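Local coordinates for hydrazine synthase subunit beta (Candidatus Kuenenia stuttgartiensis, PDB 5C2V), which forms, with the alpha and gamma subunits, the hydrazine synthase complex that condenses nitric oxide with ammonium, and may modulate transport of the hydroxylamine intermediate between active sites, at residues B[12-18]-B[337-343]; B[50-54]-B[78-82]; B[90-95]-B[130-134]; B[201-205]-B[230-235]; B[258-263]-B[325-331]. One frame throughout, in Å; residues are numbered along the deposited sequence.

Contact 1 (B[12-18]-B[337-343]); sequences LPGPFHI and ANYFSNN
Tyr339 and Asn342 meet Leu12 to Pro15 where the seven-bladed beta-propeller closes its ring, the first and last blades lying side by side. The path of Tyr339 shows how a hairpin turn can be fitted to the neighbouring blade atom by atom. Its CB stands 3.5 Å from Pro15 O, which lies at the ring edge, near the ring plane. With CG anti to the backbone N (chi1 174°), the ring runs on past Gly14, so that CG comes 4.1 Å from Gly14 C and CD2 3.0 Å from Gly14 O. CE2, the next ring atom, is still 3.4 Å from Gly14 O, which stands oblique to the ring. At the tip, OH leaves the contact and is hydrogen-bonded to Gln47 of the gamma subunit.

Asn342 uses both ends of its amide. Asn342 OD1 accepts a bent hydrogen bond from Gly14 N, the donor tilted 32° from the carbonyl plane, while ND2 bonds to Ala13 O of the gamma subunit and at the same time rests on Leu12, whose side chain crosses it at about a right angle. Asn342 and Asn343 face Asn338 in a G1 beta bulge, and Asn343 pairs with a gamma-subunit strand, carrying the last blade's sheet across the interface. The Pro15 ring sits over the hairpin, its CD 3.4 Å from Asn338 O. Deeper between the blades the chemistry becomes apolar: the methyl of Ala337 fits between Pro15 and Ile18, with Ala337 CB 4.0 Å from Ile18 CB.

Contact 2 (B[50-54]-B[78-82]); sequences EVAVR and SVSVV
Val51, Val53 and Val82 form the buried, methyl-to-methyl half of an interface between the first two blades of the beta-propeller, where strand 46-52, the outermost of its blade, lies against the face of the next blade at strand 78-83. The two segments run nearly antiparallel, 166° apart end to end, yet they belong to separate sheets, and side chains alone bridge them. Val51 and Val82 reach toward each other tip to tip, with Val51 CG1 3.8 Å from Val82 CG1. Both valines hold CG1 anti to the backbone N (chi1 179° in Val51), which aims these two methyls across the gap. The other branch of Val82 is used as well: its CG2 meets Val53 CG1 at 4.1 Å, the two side chains crossing at about a right angle. Phe39, from the first blade, packs on Val51 and Val82 and extends this apolar patch.

Toward the exposed Arg54 the contact turns polar. Val53 CB lies 3.8 Å from Ser80 OG, a hydroxyl that bonds to Asn73 and Glu89 within its own blade. Arg54 touches the serines with its aliphatic part, while its chain bends at chi2 (-49°) and carries the guanidinium group away to Glu92, with which NE forms a salt bridge. Ser78 directly follows Asp77, a residue of the calcium site. Arg54 CG touches both hydroxyls, 3.6 Å from Ser80 OG and 3.8 Å from Ser78 OG.

Contact 3 (B[90-95]-B[130-134]); sequences IKEIKV and RMEKV
The carbonyl group of Met131 is the flat group at which Lys91 and Ile93 converge. Lys91 NZ donates a hydrogen bond of 2.9 Å to Met131 O from above the carbonyl plane, 44° out of it, while Ile93 brings its CD1 to 3.3 Å from the same oxygen. A second flat group, the carboxylate of Glu92, points to the other side of the strand; Lys94 NZ meets its OE1 from above the plane in a salt bridge.

The Lys91 chain leaves with CG anti to the backbone N (chi1 -159°) and stays extended, so its methylenes pass obliquely over Met131, CD 3.8 Å from Met131 CG. These residues join the outermost strands of two successive propeller blades, 88-94 and 132-137, whose segments run 25° from parallel and 6.7 Å apart at closest. Beta bulges mark both: a classic bulge at Ile90 and Lys91 facing Val81, and a G1 bulge at Met131 and Glu132 facing Asp127.

Met131 also packs against Ile90, its SD 4.0 Å from Ile90 CD1, and its side chain touches Val81 as well. Further along, Ile93 CG2 packs on Lys133 CB at 3.9 Å, their chains crossing. The extended Lys133 then continues past the backbone of the neighbouring blade, its CD 3.6 Å from Lys94 O.

Contact 4 (B[201-205]-B[230-235]); sequences GKYIA and VTIIET
Thr235 grips the turn before strand 203-211 twice. Its OG1 donates to Gly201 O at 2.8 Å, in the carbonyl plane and on a lone pair, and its backbone N donates to Lys202 O. The hydroxyl reaches Gly201 because OG1 sits between the backbone N and the carbonyl carbon (chi1 69°), which also leaves CG2 against the backbone of Lys202.

Next to this grip, Ile204 and Ile233 form an antiparallel hydrogen-bonded pair, with both N-H...O=C bonds at 2.9 Å between Ile204 and Ile233. They are flanked by the non-hydrogen-bonded pairs Tyr203 with Glu234 and Ala205 with Ile232. This is the register of the two middle strands in a four-stranded blade of the propeller, and the side chains alternate accordingly. On one face Ile204 and Ile233 lie side by side, Ile204 CG1 3.6 Å from Ile233 CB. On the other, Ile232 CD1 meets Ala205 CB at 3.8 Å, and Tyr203 runs alongside Glu234, ring and carboxylate planes 45° apart, with Glu234 CG at the ring edge, 3.5 Å from Tyr203 CE1.

A second shell fixes this polar pair. One water lies 2.7 Å from Tyr203 OH and donates a weak bond to Glu234 OE2. Arg291 bonds to Tyr203 OH and Lys240 N to Glu234 OE1, while helix 283-291 packs over Tyr203, Ile232 and Glu234. Beyond them, Asn665 of the alpha subunit touches Tyr203.

Contact 5 (B[258-263]-B[325-331]); sequences GMAMDP and VCLSPDG
Ala260 packs against Val325 and Leu327 in an apolar, partly buried contact between two inner strands of the propeller, where side chains, and not backbone bonds, join one sheet to the next. Ala260 CB is received between the two larger residues, 3.7 Å from Leu327 CG and 4.0 Å from Val325 CG2. Val325 directs CG2 at the backbone opposite, reaching Gly258 O at 3.6 Å.

Strands 256-261 and 322-327 are the innermost strands of the last two propeller blades. Their segments run almost parallel, 11° apart, with axes approaching to 5.5 Å, as expected where inner strands gather round the axis of the propeller. Leu327 holds CG anti to its carbonyl carbon (chi1 -75°) and sends CD1 over the end of the neighbouring strand, 3.3 Å from Met261 O. Tyr269, of the strand next to 256-261, touches both Ala260 and Leu327.

Past the ends of the strands the contact passes to turns. A type I turn from Ser328 to Gly331 is closed by the bond from Gly331 N to Ser328 O, and the exposed Pro263 ring lies against it, CG 3.7 Å from Pro329 O and CD 3.9 Å from Gly331 CA. Asp262 stands beside this proline, and its OD2 is hydrogen-bonded to Lys264 N, just after the segment.

Only contact 4 is a ladder within one blade, held by backbone hydrogen bonds; the other four join different blades, largely through side chains. Contacts 1 and 5 share the last blade's sheet and touch where Ile18 packs on Cys326, but contact 1 closes the ring beside the gamma subunit and is more polar, whereas contact 5 joins inner strands by apolar packing. Contacts 2 and 3 lie farther out and share the second blade, where strands 78-83 and 88-94 are neighbours. Contacts 1, 2 and 4 are buried, contact 5 partly so, and contact 3 is a surface contact richer in lysines. Contact 4, about 32 Å from contacts 2 and 3 between centres, touches contact 5 through Ala205 and Met259.

Contact 1 (B[12-18]-B[337-343])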
# COMPACT_ATOMS: atom_id res chain seq x y z
N LEU B 12 -50.43 17.05 -35.84
CA LEU B 12 -50.00 16.80 -34.47
C LEU B 12 -49.75 18.09 -33.70
O LEU B 12 -49.14 19.03 -34.22
CB LEU B 12 -48.74 15.94 -34.47
CG LEU B 12 -48.86 14.64 -35.27
CD1 LEU B 12 -47.53 13.89 -35.29
CD2 LEU B 12 -49.96 13.76 -34.71
N PRO B 13 -50.23 18.15 -32.44
CA PRO B 13 -50.11 19.33 -31.58
C PRO B 13 -48.67 19.69 -31.20
O PRO B 13 -48.33 20.87 -31.20
CB PRO B 13 -50.91 18.94 -30.34
CG PRO B 13 -50.89 17.45 -30.33
CD PRO B 13 -50.93 17.04 -31.77
N GLY B 14 -47.84 18.69 -30.89
CA GLY B 14 -46.44 18.96 -30.61
C GLY B 14 -46.17 19.77 -29.36
O GLY B 14 -45.60 20.86 -29.46
N PRO B 15 -46.61 19.29 -28.18
CA PRO B 15 -46.53 20.17 -27.00
C PRO B 15 -45.12 20.68 -26.70
O PRO B 15 -44.20 19.88 -26.53
CB PRO B 15 -47.00 19.25 -25.86
CG PRO B 15 -47.71 18.11 -26.52
CD PRO B 15 -47.04 17.92 -27.84
N PHE B 16 -44.98 22.00 -26.64
CA PHE B 16 -43.71 22.63 -26.29
C PHE B 16 -43.52 23.07 -24.84
O PHE B 16 -42.41 23.37 -24.41
CB PHE B 16 -43.51 23.84 -27.20
CG PHE B 16 -42.08 24.20 -27.44
CD1 PHE B 16 -41.29 23.42 -28.27
CD2 PHE B 16 -41.52 25.31 -26.85
CE1 PHE B 16 -39.97 23.74 -28.50
CE2 PHE B 16 -40.20 25.64 -27.07
CZ PHE B 16 -39.42 24.86 -27.90
N HIS B 17 -44.61 23.10 -24.07
CA HIS B 17 -44.56 23.70 -22.73
C HIS B 17 -45.72 23.21 -21.87
O HIS B 17 -46.74 22.75 -22.40
CB HIS B 17 -44.58 25.23 -22.84
CG HIS B 17 -44.29 25.94 -21.55
ND1 HIS B 17 -45.26 26.23 -20.62
CD2 HIS B 17 -43.13 26.42 -21.04
CE1 HIS B 17 -44.72 26.86 -19.59
NE2 HIS B 17 -43.42 26.99 -19.82
N ILE B 18 -45.58 23.30 -20.56
CA ILE B 18 -46.66 22.93 -19.66
C ILE B 18 -46.60 23.72 -18.35
O ILE B 18 -45.52 24.08 -17.88
CB ILE B 18 -46.65 21.41 -19.38
CG1 ILE B 18 -47.97 20.96 -18.75
CG2 ILE B 18 -45.45 21.01 -18.52
CD1 ILE B 18 -48.09 19.46 -18.58
N ALA B 337 -43.98 17.42 -20.53
CA ALA B 337 -44.58 17.57 -21.85
C ALA B 337 -43.66 17.05 -22.96
O ALA B 337 -42.55 17.54 -23.14
CB ALA B 337 -44.93 19.03 -22.10
N ASN B 338 -44.16 16.07 -23.70
CA ASN B 338 -43.41 15.41 -24.77
C ASN B 338 -43.93 15.79 -26.16
O ASN B 338 -45.06 15.44 -26.54
CB ASN B 338 -43.46 13.90 -24.59
CG ASN B 338 -43.17 13.48 -23.16
OD1 ASN B 338 -42.32 14.06 -22.49
ND2 ASN B 338 -43.89 12.47 -22.68
N TYR B 339 -43.07 16.49 -26.90
CA TYR B 339 -43.36 17.05 -28.21
C TYR B 339 -43.60 16.00 -29.30
O TYR B 339 -44.63 16.01 -29.96
CB TYR B 339 -42.21 17.98 -28.63
CG TYR B 339 -42.30 18.54 -30.04
CD1 TYR B 339 -41.69 17.89 -31.11
CD2 TYR B 339 -42.96 19.73 -30.29
CE1 TYR B 339 -41.77 18.40 -32.39
CE2 TYR B 339 -43.04 20.25 -31.57
CZ TYR B 339 -42.44 19.58 -32.62
OH TYR B 339 -42.51 20.10 -33.89
N PHE B 340 -42.63 15.11 -29.48
CA PHE B 340 -42.69 14.13 -30.56
C PHE B 340 -43.75 13.07 -30.30
O PHE B 340 -44.45 12.64 -31.21
CB PHE B 340 -41.33 13.48 -30.78
CG PHE B 340 -40.27 14.44 -31.24
CD1 PHE B 340 -40.29 14.95 -32.53
CD2 PHE B 340 -39.25 14.83 -30.39
CE1 PHE B 340 -39.31 15.83 -32.95
CE2 PHE B 340 -38.27 15.71 -30.81
CZ PHE B 340 -38.30 16.21 -32.09
N SER B 341 -43.85 12.64 -29.04
CA SER B 341 -44.83 11.63 -28.66
C SER B 341 -46.22 12.25 -28.49
O SER B 341 -47.21 11.53 -28.33
CB SER B 341 -44.40 10.93 -27.37
OG SER B 341 -43.17 10.25 -27.55
N ASN B 342 -46.27 13.58 -28.52
CA ASN B 342 -47.51 14.33 -28.38
C ASN B 342 -48.28 13.97 -27.11
O ASN B 342 -49.49 13.74 -27.17
CB ASN B 342 -48.41 14.11 -29.60
CG ASN B 342 -47.83 14.67 -30.87
OD1 ASN B 342 -47.34 15.80 -30.89
ND2 ASN B 342 -47.87 13.89 -31.94
N ASN B 343 -47.59 13.92 -25.98
CA ASN B 343 -48.28 13.51 -24.75
C ASN B 343 -47.64 14.06 -23.48
O ASN B 343 -46.70 14.82 -23.54
CB ASN B 343 -48.36 11.98 -24.67
CG ASN B 343 -47.01 11.31 -24.86
OD1 ASN B 343 -45.96 11.93 -24.67
ND2 ASN B 343 -47.03 10.04 -25.23

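Contact 2 (B[50-54]-B[78-82])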
# COMPACT_ATOMS: atom_id res chain seq x y z
N GLU B 50 -59.67 22.48 -26.03
CA GLU B 50 -58.52 23.03 -26.73
C GLU B 50 -58.83 24.46 -27.17
O GLU B 50 -59.73 24.69 -27.98
CB GLU B 50 -58.15 22.16 -27.93
CG GLU B 50 -56.88 22.57 -28.65
CD GLU B 50 -56.46 21.56 -29.70
OE1 GLU B 50 -57.14 20.52 -29.83
OE2 GLU B 50 -55.45 21.80 -30.39
N VAL B 51 -58.08 25.42 -26.64
CA VAL B 51 -58.34 26.83 -26.91
C VAL B 51 -57.39 27.39 -27.97
O VAL B 51 -56.17 27.33 -27.82
CB VAL B 51 -58.21 27.68 -25.64
CG1 VAL B 51 -58.47 29.15 -25.95
CG2 VAL B 51 -59.17 27.18 -24.57
N ALA B 52 -57.96 27.93 -29.04
CA ALA B 52 -57.17 28.45 -30.15
C ALA B 52 -56.46 29.75 -29.80
O ALA B 52 -57.06 30.68 -29.25
CB ALA B 52 -58.04 28.64 -31.38
N VAL B 53 -55.17 29.81 -30.11
CA VAL B 53 -54.37 31.02 -29.94
C VAL B 53 -53.66 31.34 -31.25
O VAL B 53 -53.91 30.70 -32.28
CB VAL B 53 -53.32 30.88 -28.82
CG1 VAL B 53 -54.01 30.78 -27.46
CG2 VAL B 53 -52.42 29.68 -29.07
N ARG B 54 -52.78 32.33 -31.22
CA ARG B 54 -52.04 32.73 -32.41
C ARG B 54 -50.96 31.72 -32.76
O ARG B 54 -50.85 30.66 -32.13
CB ARG B 54 -51.43 34.12 -32.23
CG ARG B 54 -52.41 35.18 -31.76
CD ARG B 54 -53.68 35.17 -32.59
NE ARG B 54 -54.62 36.21 -32.16
CZ ARG B 54 -55.89 36.26 -32.53
NH1 ARG B 54 -56.39 35.33 -33.33
NH2 ARG B 54 -56.67 37.24 -32.09
N SER B 78 -46.44 37.81 -30.40
CA SER B 78 -47.52 38.34 -29.56
C SER B 78 -47.79 37.51 -28.31
O SER B 78 -47.14 36.51 -28.05
CB SER B 78 -48.80 38.46 -30.38
OG SER B 78 -49.29 37.18 -30.76
N VAL B 79 -48.77 37.98 -27.53
CA VAL B 79 -49.20 37.31 -26.31
C VAL B 79 -50.73 37.27 -26.25
O VAL B 79 -51.38 38.31 -26.25
CB VAL B 79 -48.67 38.02 -25.04
CG1 VAL B 79 -49.30 37.42 -23.79
CG2 VAL B 79 -47.15 37.94 -24.98
N SER B 80 -51.29 36.06 -26.20
CA SER B 80 -52.73 35.89 -26.12
C SER B 80 -53.21 35.89 -24.67
O SER B 80 -52.54 35.33 -23.79
CB SER B 80 -53.16 34.60 -26.81
OG SER B 80 -52.78 34.61 -28.18
N VAL B 81 -54.36 36.50 -24.42
CA VAL B 81 -54.99 36.42 -23.11
C VAL B 81 -56.21 35.51 -23.19
O VAL B 81 -57.14 35.78 -23.95
CB VAL B 81 -55.40 37.80 -22.58
CG1 VAL B 81 -56.07 37.66 -21.21
CG2 VAL B 81 -54.19 38.72 -22.49
N VAL B 82 -56.20 34.44 -22.41
CA VAL B 82 -57.25 33.43 -22.49
C VAL B 82 -58.11 33.39 -21.24
O VAL B 82 -57.60 33.36 -20.12
CB VAL B 82 -56.64 32.02 -22.72
CG1 VAL B 82 -57.72 30.95 -22.69
CG2 VAL B 82 -55.88 31.98 -24.04

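Contact 3 (B[90-95]-B[130-134])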
# COMPACT_ATOMS: atom_id res chain seq x y z
N ILE B 90 -59.58 36.23 -25.21
CA ILE B 90 -60.25 37.52 -25.18
C ILE B 90 -59.43 38.71 -25.69
O ILE B 90 -60.00 39.78 -25.94
CB ILE B 90 -60.72 37.85 -23.75
CG1 ILE B 90 -59.51 37.97 -22.82
CG2 ILE B 90 -61.68 36.79 -23.25
CD1 ILE B 90 -59.87 38.07 -21.35
N LYS B 91 -58.12 38.54 -25.86
CA LYS B 91 -57.30 39.63 -26.39
C LYS B 91 -55.96 39.15 -26.95
O LYS B 91 -55.49 38.06 -26.61
CB LYS B 91 -57.06 40.69 -25.31
CG LYS B 91 -56.67 42.06 -25.85
CD LYS B 91 -56.64 43.12 -24.75
CE LYS B 91 -56.25 44.48 -25.31
NZ LYS B 91 -56.28 45.55 -24.28
N GLU B 92 -55.35 39.97 -27.80
CA GLU B 92 -53.98 39.75 -28.25
C GLU B 92 -53.14 41.02 -28.07
O GLU B 92 -53.40 42.04 -28.71
CB GLU B 92 -53.95 39.31 -29.72
CG GLU B 92 -52.54 39.20 -30.29
CD GLU B 92 -52.54 38.85 -31.77
OE1 GLU B 92 -51.48 39.01 -32.41
OE2 GLU B 92 -53.59 38.42 -32.28
N ILE B 93 -52.14 40.94 -27.21
CA ILE B 93 -51.22 42.06 -26.98
C ILE B 93 -49.95 41.84 -27.80
O ILE B 93 -49.46 40.72 -27.88
CB ILE B 93 -50.86 42.20 -25.49
CG1 ILE B 93 -52.11 42.03 -24.62
CG2 ILE B 93 -50.19 43.54 -25.23
CD1 ILE B 93 -51.82 41.99 -23.14
N LYS B 94 -49.43 42.90 -28.40
CA LYS B 94 -48.24 42.74 -29.24
C LYS B 94 -46.96 43.13 -28.51
O LYS B 94 -46.88 44.17 -27.87
CB LYS B 94 -48.40 43.55 -30.53
CG LYS B 94 -49.53 43.03 -31.41
CD LYS B 94 -49.42 43.53 -32.84
CE LYS B 94 -50.46 42.85 -33.72
NZ LYS B 94 -50.37 41.37 -33.65
N VAL B 95 -45.96 42.26 -28.63
CA VAL B 95 -44.70 42.37 -27.90
C VAL B 95 -43.51 42.32 -28.85
O VAL B 95 -43.68 42.35 -30.07
CB VAL B 95 -44.56 41.25 -26.85
CG1 VAL B 95 -45.62 41.39 -25.77
CG2 VAL B 95 -44.64 39.89 -27.52
N ARG B 130 -55.22 46.77 -17.56
CA ARG B 130 -55.32 47.39 -18.87
C ARG B 130 -55.29 46.30 -19.93
O ARG B 130 -55.81 46.47 -21.03
CB ARG B 130 -54.18 48.39 -19.07
CG ARG B 130 -54.10 49.43 -17.95
CD ARG B 130 -53.05 50.49 -18.25
NE ARG B 130 -52.47 51.16 -17.09
CZ ARG B 130 -53.10 51.55 -15.98
NH1 ARG B 130 -54.42 51.42 -15.84
NH2 ARG B 130 -52.42 52.14 -15.01
N MET B 131 -54.69 45.16 -19.56
CA MET B 131 -54.46 44.05 -20.49
C MET B 131 -53.65 44.58 -21.66
O MET B 131 -54.06 44.41 -22.82
CB MET B 131 -55.79 43.43 -20.94
CG MET B 131 -55.72 41.96 -21.28
SD MET B 131 -57.32 41.17 -21.14
CE MET B 131 -57.64 41.43 -19.39
N GLU B 132 -52.53 45.25 -21.36
CA GLU B 132 -51.79 46.02 -22.37
C GLU B 132 -50.32 46.12 -21.97
O GLU B 132 -49.97 45.92 -20.81
CB GLU B 132 -52.48 47.39 -22.53
CG GLU B 132 -51.92 48.52 -23.47
CD GLU B 132 -50.70 49.22 -23.03
OE1 GLU B 132 -50.33 49.12 -21.83
OE2 GLU B 132 -50.06 49.90 -23.89
N LYS B 133 -49.48 46.39 -22.96
CA LYS B 133 -48.04 46.39 -22.77
C LYS B 133 -47.60 47.78 -22.34
O LYS B 133 -47.64 48.74 -23.12
CB LYS B 133 -47.33 45.98 -24.06
CG LYS B 133 -45.81 46.19 -24.00
CD LYS B 133 -45.14 46.01 -25.37
CE LYS B 133 -43.72 46.62 -25.39
NZ LYS B 133 -43.09 46.60 -26.76
N VAL B 134 -47.13 47.88 -21.11
CA VAL B 134 -46.76 49.18 -20.57
C VAL B 134 -45.44 49.70 -21.14
O VAL B 134 -45.40 50.70 -21.87
CB VAL B 134 -46.66 49.14 -19.03
CG1 VAL B 134 -46.23 50.51 -18.51
CG2 VAL B 134 -47.97 48.70 -18.37

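Contact 4 (B[201-205]-B[230-235])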
# COMPACT_ATOMS: atom_id res chain seq x y z
N GLY B 201 -35.69 31.84 -1.90
CA GLY B 201 -35.19 32.90 -2.76
C GLY B 201 -33.70 33.19 -2.63
O GLY B 201 -33.24 34.25 -3.05
N LYS B 202 -32.95 32.27 -2.03
CA LYS B 202 -31.52 32.46 -1.85
C LYS B 202 -30.69 31.90 -3.00
O LYS B 202 -29.48 32.14 -3.07
CB LYS B 202 -31.06 31.82 -0.53
CG LYS B 202 -31.60 32.51 0.71
CD LYS B 202 -31.36 31.66 1.95
CE LYS B 202 -29.90 31.29 2.09
NZ LYS B 202 -29.68 30.35 3.22
N TYR B 203 -31.32 31.16 -3.90
CA TYR B 203 -30.61 30.53 -5.01
C TYR B 203 -31.44 30.50 -6.29
O TYR B 203 -32.67 30.54 -6.24
CB TYR B 203 -30.20 29.10 -4.65
CG TYR B 203 -29.53 28.94 -3.30
CD1 TYR B 203 -28.17 29.13 -3.15
CD2 TYR B 203 -30.27 28.59 -2.18
CE1 TYR B 203 -27.56 28.98 -1.92
CE2 TYR B 203 -29.67 28.43 -0.95
CZ TYR B 203 -28.31 28.63 -0.82
OH TYR B 203 -27.71 28.48 0.41
N ILE B 204 -30.77 30.43 -7.43
CA ILE B 204 -31.44 30.15 -8.70
C ILE B 204 -30.75 29.01 -9.44
O ILE B 204 -29.53 28.89 -9.41
CB ILE B 204 -31.50 31.39 -9.62
CG1 ILE B 204 -30.12 32.02 -9.77
CG2 ILE B 204 -32.49 32.41 -9.09
CD1 ILE B 204 -30.08 33.18 -10.74
N ALA B 205 -31.55 28.17 -10.09
CA ALA B 205 -31.01 27.09 -10.90
C ALA B 205 -31.17 27.41 -12.38
O ALA B 205 -32.21 27.91 -12.81
CB ALA B 205 -31.68 25.77 -10.56
N VAL B 230 -26.03 21.91 -14.78
CA VAL B 230 -26.96 22.77 -14.07
C VAL B 230 -26.17 23.69 -13.15
O VAL B 230 -25.25 23.24 -12.46
CB VAL B 230 -28.00 21.95 -13.26
CG1 VAL B 230 -27.31 20.89 -12.41
CG2 VAL B 230 -28.86 22.87 -12.41
N THR B 231 -26.49 24.97 -13.17
CA THR B 231 -25.75 25.95 -12.39
C THR B 231 -26.60 26.59 -11.30
O THR B 231 -27.69 27.09 -11.56
CB THR B 231 -25.17 27.06 -13.29
OG1 THR B 231 -24.17 26.51 -14.15
CG2 THR B 231 -24.55 28.17 -12.46
N ILE B 232 -26.08 26.55 -10.07
CA ILE B 232 -26.73 27.18 -8.93
C ILE B 232 -26.05 28.50 -8.59
O ILE B 232 -24.86 28.53 -8.29
CB ILE B 232 -26.71 26.26 -7.70
CG1 ILE B 232 -27.21 24.86 -8.06
CG2 ILE B 232 -27.55 26.86 -6.58
CD1 ILE B 232 -28.63 24.83 -8.58
N ILE B 233 -26.82 29.58 -8.64
CA ILE B 233 -26.29 30.90 -8.33
C ILE B 233 -26.89 31.43 -7.03
O ILE B 233 -28.11 31.45 -6.86
CB ILE B 233 -26.56 31.91 -9.46
CG1 ILE B 233 -25.81 31.51 -10.73
CG2 ILE B 233 -26.19 33.32 -9.04
CD1 ILE B 233 -25.99 32.47 -11.88
N GLU B 234 -26.02 31.87 -6.12
CA GLU B 234 -26.46 32.43 -4.85
C GLU B 234 -26.89 33.88 -5.04
O GLU B 234 -26.11 34.72 -5.49
CB GLU B 234 -25.35 32.32 -3.80
CG GLU B 234 -25.02 30.89 -3.41
CD GLU B 234 -23.84 30.79 -2.47
OE1 GLU B 234 -22.98 31.70 -2.49
OE2 GLU B 234 -23.77 29.81 -1.70
N THR B 235 -28.15 34.17 -4.70
CA THR B 235 -28.76 35.45 -5.01
C THR B 235 -28.24 36.61 -4.17
O THR B 235 -28.53 37.77 -4.45
CB THR B 235 -30.29 35.38 -4.85
OG1 THR B 235 -30.62 35.23 -3.47
CG2 THR B 235 -30.85 34.21 -5.64
O HOH W 1 -25.87 30.39 0.42

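Contact 5 (B[258-263]-B[325-331])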
# COMPACT_ATOMS: atom_id res chain seq x y z
N GLY B 258 -36.32 22.04 -19.37
CA GLY B 258 -37.30 22.57 -18.43
C GLY B 258 -36.97 22.24 -17.00
O GLY B 258 -36.36 21.21 -16.71
N MET B 259 -37.39 23.10 -16.09
CA MET B 259 -37.15 22.88 -14.67
C MET B 259 -38.38 23.11 -13.81
O MET B 259 -39.19 24.00 -14.07
CB MET B 259 -36.00 23.76 -14.18
CG MET B 259 -34.63 23.17 -14.42
SD MET B 259 -33.32 24.18 -13.71
CE MET B 259 -33.62 25.73 -14.55
N ALA B 260 -38.51 22.28 -12.78
CA ALA B 260 -39.57 22.42 -11.80
C ALA B 260 -38.97 22.32 -10.40
O ALA B 260 -38.27 21.36 -10.08
CB ALA B 260 -40.64 21.37 -12.00
N MET B 261 -39.23 23.34 -9.58
CA MET B 261 -38.70 23.40 -8.23
C MET B 261 -39.72 22.92 -7.21
O MET B 261 -40.87 23.36 -7.22
CB MET B 261 -38.25 24.82 -7.89
CG MET B 261 -37.76 25.01 -6.46
SD MET B 261 -36.21 24.16 -6.14
CE MET B 261 -35.09 25.10 -7.17
N ASP B 262 -39.31 22.00 -6.34
CA ASP B 262 -40.16 21.51 -5.27
C ASP B 262 -40.60 22.67 -4.38
O ASP B 262 -39.79 23.54 -4.05
CB ASP B 262 -39.42 20.45 -4.44
CG ASP B 262 -40.32 19.77 -3.42
OD1 ASP B 262 -40.94 18.74 -3.76
OD2 ASP B 262 -40.40 20.27 -2.28
N PRO B 263 -41.89 22.70 -4.00
CA PRO B 263 -42.45 23.79 -3.20
C PRO B 263 -41.70 24.05 -1.90
O PRO B 263 -41.63 25.20 -1.46
CB PRO B 263 -43.88 23.31 -2.92
CG PRO B 263 -43.88 21.84 -3.22
CD PRO B 263 -42.90 21.68 -4.33
N VAL B 325 -41.35 20.79 -17.90
CA VAL B 325 -41.89 20.08 -16.74
C VAL B 325 -42.58 21.03 -15.77
O VAL B 325 -42.26 22.22 -15.73
CB VAL B 325 -40.80 19.30 -15.98
CG1 VAL B 325 -40.36 18.07 -16.77
CG2 VAL B 325 -39.62 20.20 -15.67
N CYS B 326 -43.52 20.51 -14.99
CA CYS B 326 -44.17 21.31 -13.96
C CYS B 326 -44.60 20.44 -12.78
O CYS B 326 -44.71 19.23 -12.90
CB CYS B 326 -45.38 22.06 -14.53
SG CYS B 326 -46.78 21.00 -14.97
N LEU B 327 -44.84 21.08 -11.64
CA LEU B 327 -45.21 20.36 -10.42
C LEU B 327 -46.58 20.75 -9.89
O LEU B 327 -47.06 21.87 -10.11
CB LEU B 327 -44.17 20.61 -9.33
CG LEU B 327 -42.82 19.90 -9.43
CD1 LEU B 327 -41.87 20.44 -8.38
CD2 LEU B 327 -42.99 18.40 -9.28
N SER B 328 -47.21 19.82 -9.19
CA SER B 328 -48.42 20.12 -8.44
C SER B 328 -48.03 20.90 -7.19
O SER B 328 -46.91 20.75 -6.70
CB SER B 328 -49.16 18.83 -8.07
OG SER B 328 -48.35 17.99 -7.27
N PRO B 329 -48.93 21.76 -6.69
CA PRO B 329 -48.62 22.60 -5.53
C PRO B 329 -48.21 21.81 -4.28
O PRO B 329 -47.52 22.36 -3.42
CB PRO B 329 -49.93 23.37 -5.28
CG PRO B 329 -50.98 22.59 -6.00
CD PRO B 329 -50.30 22.01 -7.19
N ASP B 330 -48.63 20.56 -4.18
CA ASP B 330 -48.22 19.71 -3.06
C ASP B 330 -46.88 19.02 -3.34
O ASP B 330 -46.26 18.46 -2.44
CB ASP B 330 -49.30 18.68 -2.75
CG ASP B 330 -49.72 17.86 -3.96
OD1 ASP B 330 -49.04 17.94 -5.01
OD2 ASP B 330 -50.73 17.13 -3.87
N GLY B 331 -46.45 19.07 -4.60
CA GLY B 331 -45.16 18.54 -4.99
C GLY B 331 -45.07 17.03 -5.08
O GLY B 331 -43.98 16.47 -5.19